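PDB 5MAL: lipase from Streptomyces rimosus, which hydrolyses triacylglycerols and other esters, preferring medium-length acyl chains, and also cleaves palmitoyl-CoA, as a secreted serine esterase of the GDSL family. Local coordinates for residues 57-61 / 119-123. Numbering follows the deposited sequence.
Sequences TGDVL and QLDQV
Helical turns 57-61 and 119-123 run nearly parallel, their axes 9.4 Å apart at closest approach and crossing at 16°. Each is closed by one i to i+4 hydrogen bond, Leu61 N to Thr57 O (3.1 Å) and Val123 N to Gln119 O (3.3 Å). Gln119 faces Thr57, CA atoms 6.3 Å apart. Thr57, chi1 p, points its CA-CB bond toward helix 98-130, and Gln119 CB packs 3.5 Å from Thr57 OG1, while Gln119 OE1 is hydrogen-bonded to the Tyr111 hydroxyl. The CA-CB bond of Leu120 points away, yet its m,t rotamer brings CD2 to 4.2 Å from Thr57 CG2. In the SGNH hydrolase fold, a parallel sheet flanked by helices, this interface joins short helix 57-64 to long helix 98-130, the Val60 side chain about 11 Å from that of the nucleophile Ser10. The CA-CB bond of Gln122 points toward helix 57-64, and its amide turns along the interface edge, where a water donates to Gln122 OE1 (2.6 Å) and to Thr57 OG1 (2.8 Å), a hydroxyl also hydrogen-bonded to the Asp83 carboxylate. Leu61 (m,t) lies over this turn, CD2 3.9 Å from Gln122 O and CD1 4.1 Å from Gln122 CB. Val123 (t) fills space between the helices through van der Waals contacts: CG2 3.7 Å from Thr57 CB and 4.3 Å from Leu61 CD2, CG1 3.9 Å from Val60 CG1.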
loop_
_atom_site.group_PDB
_atom_site.type_symbol
_atom_site.label_atom_id
_atom_site.label_comp_id
_atom_site.label_asym_id
_atom_site.label_seq_id
_atom_site.Cartn_x
_atom_site.Cartn_y
_atom_site.Cartn_z
ATOM N N THR A 57 -3.695 8.206 7.004
ATOM C CA THR A 57 -3.588 7.762 8.390
ATOM C C THR A 57 -4.781 8.253 9.221
ATOM O O THR A 57 -5.269 7.535 10.088
ATOM C CB THR A 57 -2.282 8.243 9.045
ATOM O OG1 THR A 57 -2.205 9.668 8.962
ATOM C CG2 THR A 57 -1.059 7.620 8.356
ATOM N N GLY A 58 -5.248 9.465 8.930
ATOM C CA GLY A 58 -6.377 10.053 9.636
ATOM C C GLY A 58 -7.676 9.317 9.371
ATOM O O GLY A 58 -8.551 9.218 10.235
ATOM N N ASP A 59 -7.803 8.792 8.160
ATOM C CA ASP A 59 -8.972 8.015 7.788
ATOM C C ASP A 59 -8.930 6.658 8.469
ATOM O O ASP A 59 -9.964 6.105 8.831
ATOM C CB ASP A 59 -9.042 7.860 6.275
ATOM C CG ASP A 59 -9.095 9.194 5.574
ATOM O OD1 ASP A 59 -10.041 9.962 5.859
ATOM O OD2 ASP A 59 -8.179 9.494 4.785
ATOM N N VAL A 60 -7.726 6.125 8.641
ATOM C CA VAL A 60 -7.587 4.865 9.348
ATOM C C VAL A 60 -8.086 5.068 10.780
ATOM O O VAL A 60 -8.858 4.259 11.304
ATOM C CB VAL A 60 -6.133 4.345 9.344
ATOM C CG1 VAL A 60 -6.027 3.104 10.192
ATOM C CG2 VAL A 60 -5.677 4.035 7.908
ATOM N N LEU A 61 -7.683 6.180 11.382
ATOM C CA LEU A 61 -8.099 6.509 12.750
ATOM C C LEU A 61 -9.608 6.733 12.860
ATOM O O LEU A 61 -10.249 6.274 13.806
ATOM C CB LEU A 61 -7.351 7.750 13.230
ATOM C CG LEU A 61 -5.834 7.587 13.360
ATOM C CD1 LEU A 61 -5.163 8.907 13.686
ATOM C CD2 LEU A 61 -5.520 6.565 14.416
ATOM N N GLN A 119 2.694 10.417 11.926
ATOM C CA GLN A 119 1.336 10.028 11.610
ATOM C C GLN A 119 1.230 8.522 11.619
ATOM O O GLN A 119 0.202 7.976 11.991
ATOM C CB GLN A 119 0.916 10.580 10.263
ATOM C CG GLN A 119 0.927 12.082 10.221
ATOM C CD GLN A 119 0.440 12.572 8.904
ATOM O OE1 GLN A 119 1.000 12.221 7.863
ATOM N NE2 GLN A 119 -0.615 13.375 8.921
ATOM N N LEU A 120 2.300 7.848 11.210
ATOM C CA LEU A 120 2.322 6.394 11.329
ATOM C C LEU A 120 2.241 5.997 12.800
ATOM O O LEU A 120 1.485 5.086 13.168
ATOM C CB LEU A 120 3.573 5.807 10.681
ATOM C CG LEU A 120 3.664 5.981 9.168
ATOM C CD1 LEU A 120 4.981 5.410 8.685
ATOM C CD2 LEU A 120 2.481 5.294 8.496
ATOM N N ASP A 121 3.010 6.690 13.639
ATOM C CA ASP A 121 2.965 6.438 15.072
ATOM C C ASP A 121 1.547 6.564 15.609
ATOM O O ASP A 121 1.135 5.776 16.456
ATOM C CB ASP A 121 3.895 7.390 15.824
ATOM C CG ASP A 121 5.335 6.964 15.757
ATOM O OD1 ASP A 121 5.597 5.758 15.547
ATOM O OD2 ASP A 121 6.214 7.831 15.939
ATOM N N GLN A 122 0.804 7.552 15.117
ATOM C CA GLN A 122 -0.582 7.734 15.524
ATOM C C GLN A 122 -1.377 6.463 15.307
ATOM O O GLN A 122 -2.093 5.997 16.198
ATOM C CB GLN A 122 -1.228 8.887 14.761
ATOM C CG GLN A 122 -0.825 10.246 15.263
ATOM C CD GLN A 122 -1.589 11.344 14.573
ATOM O OE1 GLN A 122 -1.531 11.485 13.346
ATOM N NE2 GLN A 122 -2.340 12.113 15.348
ATOM N N VAL A 123 -1.239 5.899 14.111
ATOM C CA VAL A 123 -1.950 4.679 13.797
ATOM C C VAL A 123 -1.374 3.525 14.601
ATOM O O VAL A 123 -2.120 2.722 15.168
ATOM C CB VAL A 123 -1.875 4.354 12.296
ATOM C CG1 VAL A 123 -2.547 3.011 12.017
ATOM C CG2 VAL A 123 -2.527 5.459 11.485
HETATM O O HOH W 1 -3.113 10.976 11.304
#